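Local coordinates for protein-glutamine gamma-glutamyltransferase (Pagrus major, PDB 1G0D) that probably catalyses the calcium-dependent cross-linking of peptide-bound glutamine to lysine side chains or other primary amines, forming isopeptide-type amide bonds and releasing ammonia, at residues R291-F296 with W334-M339; I491-N496 with H535-E540; G37-I42 with T96-A101; T602-F607 with S646-F651. All coordinates share one frame; numbering follows the deposited sequence.

Contact 1: R291-F296 with W334-M339; sequences RPITNF and WVESWM. With SO4 (sulfate ion), chain B.
R291 with E336, and I293 with W334, are hydrogen-bonded pairs of the antiparallel sheet in the papain-like catalytic core, and the W334 side chain is about 4 Å from the side chains of both active-site residues H332 and D355. R291, extended from CG to NE, lies beside E336, and a single carboxylate oxygen takes two N-H groups in a salt bridge: R291 NE and NH2 reach E336 OE1 at 2.9 and 2.8 Å. OE1 lies near the guanidinium plane, although the carboxylate is turned 57° from it. R291 NH1 donates to O4 of a sulfate ion, probably from the crystallisation liquor, at 3.1 Å. An alanine in place of R291 would probably leave E336 OE1 without its charged mate and the sulfate without this donor. I293 CG1 stands over the five-membered ring of W334 in a CH-pi contact, while I293 CG2 meets E336 CD at 3.7 Å. N295 CB approaches W334 CZ3 obliquely, at 3.4 Å. W334 NE1 is taken by Y440 OH. Strand 329-339 runs between strands 290-298 and 350-355; from the latter V353 touches W334, and W351 touches E336 and forms a cation-pi contact with R291.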
# COMPACT_ATOMS: atom_id res chain seq x y z
N ARG A 291 4.35 2.26 5.81
CA ARG A 291 2.94 2.64 5.93
C ARG A 291 2.38 3.11 4.60
O ARG A 291 3.01 3.90 3.88
CB ARG A 291 2.75 3.76 6.93
CG ARG A 291 3.72 4.89 6.77
CD ARG A 291 3.38 6.00 7.73
NE ARG A 291 4.21 7.15 7.49
CZ ARG A 291 4.29 8.20 8.29
NH1 ARG A 291 3.57 8.24 9.41
NH2 ARG A 291 5.08 9.21 7.96
N PRO A 292 1.21 2.59 4.21
CA PRO A 292 0.62 3.02 2.94
C PRO A 292 0.14 4.44 2.99
O PRO A 292 -0.66 4.78 3.87
CB PRO A 292 -0.55 2.06 2.75
CG PRO A 292 -0.23 0.93 3.65
CD PRO A 292 0.40 1.55 4.84
N ILE A 293 0.64 5.29 2.08
CA ILE A 293 0.14 6.66 2.06
C ILE A 293 -0.72 6.91 0.80
O ILE A 293 -0.43 6.37 -0.26
CB ILE A 293 1.25 7.74 2.20
CG1 ILE A 293 1.71 8.13 0.87
CG2 ILE A 293 2.40 7.34 3.10
CD1 ILE A 293 1.42 9.56 0.79
N THR A 294 -1.80 7.69 0.95
CA THR A 294 -2.72 8.01 -0.16
C THR A 294 -2.70 9.49 -0.52
O THR A 294 -2.76 10.35 0.35
CB THR A 294 -4.17 7.63 0.18
OG1 THR A 294 -4.25 6.23 0.44
CG2 THR A 294 -5.06 7.87 -0.97
N ASN A 295 -2.63 9.80 -1.81
CA ASN A 295 -2.59 11.18 -2.27
C ASN A 295 -3.89 11.51 -2.95
O ASN A 295 -4.31 10.75 -3.82
CB ASN A 295 -1.47 11.31 -3.28
CG ASN A 295 -1.23 12.73 -3.68
OD1 ASN A 295 -1.46 13.65 -2.90
ND2 ASN A 295 -0.75 12.93 -4.91
N PHE A 296 -4.54 12.60 -2.59
CA PHE A 296 -5.78 12.92 -3.30
C PHE A 296 -5.46 13.98 -4.36
O PHE A 296 -4.66 14.87 -4.12
CB PHE A 296 -6.85 13.36 -2.30
CG PHE A 296 -7.36 12.21 -1.45
CD1 PHE A 296 -8.36 11.35 -1.93
CD2 PHE A 296 -6.85 11.98 -0.17
CE1 PHE A 296 -8.83 10.27 -1.16
CE2 PHE A 296 -7.32 10.89 0.61
CZ PHE A 296 -8.31 10.04 0.12
N TRP A 334 0.77 4.93 -2.48
CA TRP A 334 2.13 4.42 -2.51
C TRP A 334 2.50 4.03 -1.07
O TRP A 334 1.66 3.93 -0.18
CB TRP A 334 3.14 5.41 -3.13
CG TRP A 334 3.28 6.73 -2.46
CD1 TRP A 334 4.05 7.02 -1.36
CD2 TRP A 334 2.67 7.98 -2.85
NE1 TRP A 334 3.95 8.37 -1.05
CE2 TRP A 334 3.10 8.97 -1.94
CE3 TRP A 334 1.79 8.34 -3.88
CZ2 TRP A 334 2.69 10.30 -2.04
CZ3 TRP A 334 1.38 9.68 -3.97
CH2 TRP A 334 1.83 10.63 -3.05
N VAL A 335 3.77 3.84 -0.83
CA VAL A 335 4.18 3.41 0.47
C VAL A 335 5.39 4.21 0.93
O VAL A 335 6.16 4.67 0.11
CB VAL A 335 4.45 1.91 0.33
CG1 VAL A 335 5.87 1.53 0.64
CG2 VAL A 335 3.44 1.19 1.09
N GLU A 336 5.52 4.44 2.23
CA GLU A 336 6.66 5.16 2.80
C GLU A 336 7.43 4.13 3.64
O GLU A 336 6.80 3.43 4.44
CB GLU A 336 6.17 6.27 3.71
CG GLU A 336 6.50 7.68 3.26
CD GLU A 336 5.75 8.71 4.06
OE1 GLU A 336 5.56 8.53 5.28
OE2 GLU A 336 5.33 9.72 3.48
N SER A 337 8.74 4.02 3.47
CA SER A 337 9.54 3.07 4.27
C SER A 337 10.61 3.83 5.05
O SER A 337 11.24 4.72 4.52
CB SER A 337 10.24 2.02 3.40
OG SER A 337 9.35 1.04 2.92
N TRP A 338 10.81 3.47 6.30
CA TRP A 338 11.81 4.13 7.14
C TRP A 338 13.16 3.51 7.01
O TRP A 338 13.31 2.32 7.19
CB TRP A 338 11.43 4.04 8.62
CG TRP A 338 12.29 4.87 9.50
CD1 TRP A 338 13.48 4.51 10.10
CD2 TRP A 338 12.07 6.24 9.86
NE1 TRP A 338 13.99 5.58 10.82
CE2 TRP A 338 13.14 6.65 10.68
CE3 TRP A 338 11.06 7.18 9.56
CZ2 TRP A 338 13.22 7.95 11.21
CZ3 TRP A 338 11.14 8.47 10.09
CH2 TRP A 338 12.21 8.84 10.90
N MET A 339 14.16 4.32 6.71
CA MET A 339 15.54 3.87 6.59
C MET A 339 16.45 5.09 6.44
O MET A 339 16.00 6.16 6.04
CB MET A 339 15.69 2.99 5.37
CG MET A 339 15.59 3.73 4.04
SD MET A 339 15.44 2.52 2.72
CE MET A 339 13.84 2.05 2.88
S SO4 B . 5.96 10.76 11.33
O1 SO4 B . 6.62 11.33 10.26
O2 SO4 B . 6.66 9.58 11.69
O3 SO4 B . 6.20 11.68 12.35
O4 SO4 B . 4.56 10.66 11.05

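Contact 2: I491-N496 with H535-E540; sequences IVEVKN and HKAHKE
E493 and K539 face each other in an antiparallel strand pairing at the margin of a three-stranded sheet, in the first of the two C-terminal beta-barrels of the transglutaminase fold. Backbone bonds join V492 with E540 and V494 with H538, both hydrogen-bonded pairs; V492 N to E540 O measures 2.8 Å. E493 with K539, between them, and K495 with A537, just past V494, are non-hydrogen-bonded pairs on the other face. E493 and K539 lie side by side: CG of E493 is anti to its backbone N (chi1 165°) and the chain runs on extended, with E493 OE1 alongside the lysine methylenes, 3.3 Å from K539 CG. The charged ends stop short of a salt bridge, with K539 NZ 4.2 Å from E493 OE1. The other oxygen is engaged: K495 NZ, on a chain folded back along its own strand, meets E493 OE2 on its anti side at 3.0 Å, and K478 of strand 473-479 forms a second salt bridge to it. Before the bend, nearer the backbone, K495 CG rests on A537 CB at 3.5 Å. A valine in place of E493 would probably leave K495 and K478 without their shared carboxylate. On the opposite face V492 and V494 pack on L475, A563 and L565, and N496 ND2 is held by the carbonyls of V532 and R500. One carboxylate among three lysines is likely to stay ionised; since K478 belongs to a GTP site inferred from relatives, the geometry is consistent with a second-shell role for E493 there.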
# COMPACT_ATOMS: atom_id res chain seq x y z
N ILE A 491 -26.49 20.22 -6.59
CA ILE A 491 -26.63 21.64 -6.86
C ILE A 491 -25.33 22.28 -7.32
O ILE A 491 -24.25 21.92 -6.85
CB ILE A 491 -27.12 22.41 -5.64
CG1 ILE A 491 -28.44 21.84 -5.20
CG2 ILE A 491 -27.30 23.86 -5.97
CD1 ILE A 491 -28.22 20.87 -4.12
N VAL A 492 -25.46 23.19 -8.28
CA VAL A 492 -24.34 23.94 -8.82
C VAL A 492 -24.72 25.36 -8.43
O VAL A 492 -25.68 25.91 -8.96
CB VAL A 492 -24.25 23.82 -10.37
CG1 VAL A 492 -23.15 24.70 -10.92
CG2 VAL A 492 -23.97 22.38 -10.75
N GLU A 493 -24.00 25.96 -7.49
CA GLU A 493 -24.33 27.29 -7.05
C GLU A 493 -23.31 28.32 -7.47
O GLU A 493 -22.12 28.15 -7.27
CB GLU A 493 -24.49 27.30 -5.55
CG GLU A 493 -24.48 28.69 -4.94
CD GLU A 493 -24.73 28.69 -3.44
OE1 GLU A 493 -25.90 28.90 -3.04
OE2 GLU A 493 -23.75 28.49 -2.68
N VAL A 494 -23.81 29.40 -8.06
CA VAL A 494 -22.99 30.52 -8.51
C VAL A 494 -23.21 31.64 -7.50
O VAL A 494 -24.33 32.08 -7.33
CB VAL A 494 -23.47 31.03 -9.90
CG1 VAL A 494 -22.57 32.15 -10.35
CG2 VAL A 494 -23.53 29.88 -10.92
N LYS A 495 -22.17 32.08 -6.81
CA LYS A 495 -22.36 33.14 -5.82
C LYS A 495 -21.77 34.41 -6.34
O LYS A 495 -20.58 34.49 -6.56
CB LYS A 495 -21.65 32.83 -4.48
CG LYS A 495 -22.47 32.07 -3.40
CD LYS A 495 -21.65 31.00 -2.62
CE LYS A 495 -20.66 30.20 -3.54
NZ LYS A 495 -21.17 28.94 -4.19
N ASN A 496 -22.60 35.40 -6.54
CA ASN A 496 -22.08 36.67 -6.99
C ASN A 496 -21.81 37.50 -5.75
O ASN A 496 -22.74 38.04 -5.17
CB ASN A 496 -23.09 37.37 -7.91
CG ASN A 496 -22.61 38.74 -8.36
OD1 ASN A 496 -21.54 39.20 -7.95
ND2 ASN A 496 -23.40 39.40 -9.19
N HIS A 535 -24.48 40.32 -4.40
CA HIS A 535 -24.60 39.66 -3.12
C HIS A 535 -25.73 38.69 -2.99
O HIS A 535 -26.31 38.56 -1.92
CB HIS A 535 -24.66 40.69 -2.04
CG HIS A 535 -23.70 41.80 -2.26
ND1 HIS A 535 -24.11 43.11 -2.42
CD2 HIS A 535 -22.36 41.80 -2.38
CE1 HIS A 535 -23.05 43.87 -2.63
NE2 HIS A 535 -21.97 43.10 -2.61
N LYS A 536 -26.04 37.99 -4.07
CA LYS A 536 -27.08 36.98 -4.03
C LYS A 536 -26.47 35.78 -4.73
O LYS A 536 -25.45 35.92 -5.38
CB LYS A 536 -28.31 37.49 -4.77
CG LYS A 536 -29.56 37.60 -3.87
CD LYS A 536 -29.37 38.51 -2.64
CE LYS A 536 -30.63 38.56 -1.76
NZ LYS A 536 -30.69 39.77 -0.89
N ALA A 537 -27.08 34.61 -4.61
CA ALA A 537 -26.53 33.40 -5.25
C ALA A 537 -27.57 32.57 -5.99
O ALA A 537 -28.62 32.26 -5.44
CB ALA A 537 -25.84 32.51 -4.20
N HIS A 538 -27.25 32.19 -7.22
CA HIS A 538 -28.16 31.38 -8.03
C HIS A 538 -27.84 29.89 -7.90
O HIS A 538 -26.71 29.46 -8.11
CB HIS A 538 -28.06 31.80 -9.51
CG HIS A 538 -28.70 30.85 -10.47
ND1 HIS A 538 -30.03 30.93 -10.84
CD2 HIS A 538 -28.20 29.78 -11.13
CE1 HIS A 538 -30.32 29.96 -11.68
NE2 HIS A 538 -29.22 29.25 -11.88
N LYS A 539 -28.85 29.09 -7.57
CA LYS A 539 -28.67 27.66 -7.43
C LYS A 539 -29.41 26.87 -8.51
O LYS A 539 -30.63 26.95 -8.61
CB LYS A 539 -29.16 27.18 -6.07
CG LYS A 539 -28.35 27.69 -4.89
CD LYS A 539 -28.62 26.81 -3.67
CE LYS A 539 -28.48 27.55 -2.35
NZ LYS A 539 -29.02 26.76 -1.19
N GLU A 540 -28.66 26.10 -9.30
CA GLU A 540 -29.24 25.27 -10.34
C GLU A 540 -29.06 23.83 -9.93
O GLU A 540 -28.08 23.48 -9.26
CB GLU A 540 -28.55 25.49 -11.68
CG GLU A 540 -29.24 26.50 -12.57
CD GLU A 540 -30.31 25.87 -13.43
OE1 GLU A 540 -31.47 25.83 -12.98
OE2 GLU A 540 -29.99 25.43 -14.56

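Contact 3: G37-I42 with T96-A101; sequences GQPFSI and TLHSPA
F40 and L97 form the hydrogen-bonded pair of an antiparallel strand junction in the N-terminal beta-sandwich, and S99 with G37 carries the contact on into the loops that flank it. F40 N gives to L97 O at 2.9 Å and L97 N returns a bond to F40 O. CG of F40 sits between its backbone N and carbonyl carbon (chi1 56°), and the ring lies with one face under L97 CB, a CH-pi contact whose nearest atoms are F40 CZ and L97 CB, 3.5 Å apart. On the other face of the sheet S41 OG and T96 OG1 share a hydrogen bond of 3.3 Å. P39 CB comes over a face of the H98 imidazole, 3.5 Å from H98 ND1. Farther along, S99 OG accepts from G37 N at 2.9 Å and donates to a water, which in turn donates to Q38 O at 2.7 Å; one hydroxyl thus ties two residues of the facing loop. G37 has a positive phi, and a CB there would press on A101 CB. Strand 40-46 lies between strands 8-12 and 92-98, with 83-88 beyond the latter; from there W83 stacks on H98, while F40 meets F130 of the sandwich's second sheet.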
# COMPACT_ATOMS: atom_id res chain seq x y z
N GLY A 37 21.79 -7.74 14.25
CA GLY A 37 22.35 -6.83 15.22
C GLY A 37 22.01 -7.18 16.66
O GLY A 37 22.45 -6.51 17.59
N GLN A 38 21.22 -8.25 16.83
CA GLN A 38 20.76 -8.74 18.13
C GLN A 38 21.20 -10.21 18.29
O GLN A 38 20.94 -11.05 17.43
CB GLN A 38 19.23 -8.63 18.18
CG GLN A 38 18.60 -8.95 19.50
CD GLN A 38 17.09 -8.84 19.47
OE1 GLN A 38 16.55 -7.96 18.82
NE2 GLN A 38 16.40 -9.75 20.19
N PRO A 39 21.84 -10.54 19.41
CA PRO A 39 22.31 -11.91 19.61
C PRO A 39 21.25 -12.95 19.82
O PRO A 39 20.14 -12.65 20.25
CB PRO A 39 23.20 -11.79 20.84
CG PRO A 39 22.56 -10.69 21.61
CD PRO A 39 22.13 -9.69 20.57
N PHE A 40 21.59 -14.20 19.50
CA PHE A 40 20.66 -15.30 19.72
C PHE A 40 21.41 -16.50 20.32
O PHE A 40 22.59 -16.67 20.05
CB PHE A 40 19.85 -15.64 18.43
CG PHE A 40 20.68 -15.97 17.18
CD1 PHE A 40 21.20 -14.97 16.38
CD2 PHE A 40 20.86 -17.30 16.78
CE1 PHE A 40 21.91 -15.29 15.19
CE2 PHE A 40 21.55 -17.62 15.62
CZ PHE A 40 22.07 -16.61 14.83
N SER A 41 20.77 -17.29 21.19
CA SER A 41 21.45 -18.42 21.83
C SER A 41 20.84 -19.78 21.52
O SER A 41 19.65 -19.99 21.69
CB SER A 41 21.46 -18.26 23.33
OG SER A 41 21.92 -16.99 23.68
N ILE A 42 21.70 -20.70 21.11
CA ILE A 42 21.27 -22.04 20.76
C ILE A 42 22.14 -22.97 21.59
O ILE A 42 23.13 -22.52 22.15
CB ILE A 42 21.48 -22.28 19.23
CG1 ILE A 42 22.97 -22.26 18.87
CG2 ILE A 42 20.75 -21.15 18.40
CD1 ILE A 42 23.32 -22.96 17.55
N THR A 96 26.14 -18.45 21.91
CA THR A 96 25.43 -17.20 21.64
C THR A 96 26.01 -16.59 20.38
O THR A 96 27.17 -16.18 20.39
CB THR A 96 25.61 -16.22 22.77
OG1 THR A 96 25.18 -16.83 23.99
CG2 THR A 96 24.79 -14.98 22.50
N LEU A 97 25.23 -16.53 19.31
CA LEU A 97 25.69 -15.97 18.05
C LEU A 97 25.39 -14.50 18.06
O LEU A 97 24.29 -14.08 18.42
CB LEU A 97 24.97 -16.59 16.85
CG LEU A 97 25.24 -17.96 16.19
CD1 LEU A 97 26.23 -17.73 15.11
CD2 LEU A 97 25.73 -19.01 17.17
N HIS A 98 26.38 -13.71 17.67
CA HIS A 98 26.27 -12.25 17.58
C HIS A 98 26.38 -11.86 16.09
O HIS A 98 27.36 -12.16 15.44
CB HIS A 98 27.39 -11.58 18.38
CG HIS A 98 27.20 -11.63 19.86
ND1 HIS A 98 26.49 -10.66 20.55
CD2 HIS A 98 27.61 -12.53 20.78
CE1 HIS A 98 26.48 -10.98 21.84
NE2 HIS A 98 27.15 -12.10 22.00
N SER A 99 25.38 -11.19 15.56
CA SER A 99 25.42 -10.84 14.16
C SER A 99 25.58 -9.35 14.02
O SER A 99 25.11 -8.62 14.88
CB SER A 99 24.11 -11.25 13.48
OG SER A 99 23.04 -10.36 13.81
N PRO A 100 26.25 -8.89 12.95
CA PRO A 100 26.40 -7.43 12.79
C PRO A 100 25.05 -6.81 12.45
O PRO A 100 24.12 -7.52 12.04
CB PRO A 100 27.39 -7.29 11.63
CG PRO A 100 27.27 -8.58 10.86
CD PRO A 100 26.90 -9.64 11.86
N ALA A 101 24.92 -5.51 12.65
CA ALA A 101 23.68 -4.81 12.33
C ALA A 101 23.58 -4.58 10.80
O ALA A 101 22.57 -4.03 10.34
CB ALA A 101 23.61 -3.48 13.10
O HOH W 1 20.95 -11.87 14.87

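Contact 4: T602-F607 with S646-F651; sequences TAYVSF and SVKLSF
T602 opens the pairing with S650, a side-chain bond between neighbouring antiparallel strands of the C-terminal immunoglobulin-like barrel: T602 OG1 and S650 OG are 3.0 Å apart and either may donate, while S650 OG also has L601 O as partner. T602 CG2, anti to its backbone N, meets K648 CB at 4.0 Å. A603 follows on the other face, its N and O bonded to L649 O and N, and its CB set at the edge of the F651 ring, 3.9 Å from F651 CE1. At Y604 the phenol and the K648 chain run side by side in the same direction, with Y604 CD2 against K648 CB at 3.5 Å. Their polar ends are joined by one water, 2.7 Å from Y604 OH and 3.1 Å from K648 NZ, which donates to it. V605 turns inward again; with its backbone doubly bonded to V647, its CG1 touches V647 CG2 at 3.5 Å, and both valines pack on F620 of strand 619-624, from the facing sheet. L649, on that same inner face, reaches L622 and L628. S606 closes the walk opposite S646, a non-hydrogen-bonded pair whose side chains approach as S606 CB to S646 OG, 3.9 Å.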
# COMPACT_ATOMS: atom_id res chain seq x y z
N THR A 602 -18.92 -18.51 15.47
CA THR A 602 -19.75 -18.15 14.31
C THR A 602 -19.87 -16.63 14.12
O THR A 602 -20.28 -15.89 15.02
CB THR A 602 -21.19 -18.75 14.42
OG1 THR A 602 -21.08 -20.17 14.54
CG2 THR A 602 -22.03 -18.48 13.18
N ALA A 603 -19.49 -16.22 12.90
CA ALA A 603 -19.52 -14.84 12.43
C ALA A 603 -20.73 -14.72 11.52
O ALA A 603 -21.05 -15.63 10.75
CB ALA A 603 -18.23 -14.53 11.65
N TYR A 604 -21.39 -13.57 11.62
CA TYR A 604 -22.62 -13.28 10.88
C TYR A 604 -22.55 -12.01 10.06
O TYR A 604 -22.34 -10.94 10.61
CB TYR A 604 -23.76 -13.12 11.87
CG TYR A 604 -24.04 -14.35 12.67
CD1 TYR A 604 -23.39 -14.58 13.88
CD2 TYR A 604 -24.92 -15.33 12.20
CE1 TYR A 604 -23.61 -15.76 14.60
CE2 TYR A 604 -25.14 -16.50 12.90
CZ TYR A 604 -24.48 -16.72 14.10
OH TYR A 604 -24.67 -17.92 14.76
N VAL A 605 -22.78 -12.12 8.76
CA VAL A 605 -22.77 -10.92 7.94
C VAL A 605 -24.13 -10.79 7.26
O VAL A 605 -24.75 -11.78 6.90
CB VAL A 605 -21.57 -10.95 6.95
CG1 VAL A 605 -21.26 -12.37 6.56
CG2 VAL A 605 -21.83 -10.03 5.78
N SER A 606 -24.61 -9.55 7.14
CA SER A 606 -25.92 -9.30 6.56
C SER A 606 -26.11 -7.89 5.99
O SER A 606 -25.54 -6.94 6.50
CB SER A 606 -26.98 -9.51 7.64
OG SER A 606 -27.41 -8.27 8.19
N PHE A 607 -26.92 -7.75 4.95
CA PHE A 607 -27.21 -6.43 4.37
C PHE A 607 -28.53 -6.45 3.61
O PHE A 607 -29.16 -7.48 3.49
CB PHE A 607 -26.02 -5.91 3.50
CG PHE A 607 -26.08 -6.31 2.03
CD1 PHE A 607 -26.50 -5.40 1.06
CD2 PHE A 607 -25.63 -7.57 1.61
CE1 PHE A 607 -26.47 -5.72 -0.29
CE2 PHE A 607 -25.59 -7.90 0.26
CZ PHE A 607 -26.01 -6.97 -0.70
N SER A 646 -28.32 -12.63 4.23
CA SER A 646 -27.74 -12.99 5.52
C SER A 646 -27.08 -14.34 5.52
O SER A 646 -27.76 -15.34 5.32
CB SER A 646 -28.82 -12.99 6.61
OG SER A 646 -29.75 -11.93 6.43
N VAL A 647 -25.75 -14.35 5.72
CA VAL A 647 -24.97 -15.60 5.80
C VAL A 647 -24.24 -15.65 7.14
O VAL A 647 -24.36 -14.73 7.98
CB VAL A 647 -23.84 -15.70 4.76
CG1 VAL A 647 -24.33 -16.38 3.53
CG2 VAL A 647 -23.27 -14.33 4.46
N LYS A 648 -23.47 -16.73 7.31
CA LYS A 648 -22.68 -16.92 8.50
C LYS A 648 -21.69 -18.00 8.21
O LYS A 648 -21.92 -18.84 7.35
CB LYS A 648 -23.55 -17.28 9.68
CG LYS A 648 -24.62 -18.25 9.38
CD LYS A 648 -24.17 -19.63 9.70
CE LYS A 648 -25.35 -20.47 10.10
NZ LYS A 648 -26.27 -19.74 11.04
N LEU A 649 -20.58 -17.98 8.92
CA LEU A 649 -19.49 -18.94 8.73
C LEU A 649 -19.00 -19.35 10.12
O LEU A 649 -19.08 -18.56 11.06
CB LEU A 649 -18.34 -18.22 8.00
CG LEU A 649 -17.40 -18.85 6.96
CD1 LEU A 649 -16.16 -17.96 6.82
CD2 LEU A 649 -16.99 -20.27 7.32
N SER A 650 -18.49 -20.56 10.28
CA SER A 650 -17.96 -20.96 11.57
C SER A 650 -16.49 -21.14 11.39
O SER A 650 -16.06 -21.57 10.32
CB SER A 650 -18.53 -22.28 12.01
OG SER A 650 -19.25 -22.10 13.22
N PHE A 651 -15.71 -20.79 12.41
CA PHE A 651 -14.26 -20.96 12.33
C PHE A 651 -13.64 -20.80 13.71
O PHE A 651 -14.30 -20.33 14.65
CB PHE A 651 -13.66 -19.98 11.31
CG PHE A 651 -13.70 -18.55 11.75
CD1 PHE A 651 -14.85 -17.80 11.60
CD2 PHE A 651 -12.58 -17.96 12.34
CE1 PHE A 651 -14.90 -16.48 12.05
CE2 PHE A 651 -12.63 -16.66 12.79
CZ PHE A 651 -13.79 -15.92 12.65
O HOH W 2 -25.58 -20.38 13.99

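In the fold
The four contacts are antiparallel strand pairs placed in series along the chain, each in a different part of the molecule: contact 3 in the N-terminal sandwich, contact 1 in the catalytic core, contact 2 in the first barrel and contact 4 in the second. Contact 1 is central, its centre about 7 Å from that of the chain, and it alone borders the active-site residues. Its nearest atoms are about 11 Å from contact 3, 20 Å from contact 2 and 23 Å from contact 4, so none touch. Contacts 2 and 3 lie on opposite sides of the chain's centre, their own centres about 70 Å apart. Contact 2 borders the probable GTP site, whereas contacts 3 and 4 are distant from annotated sites.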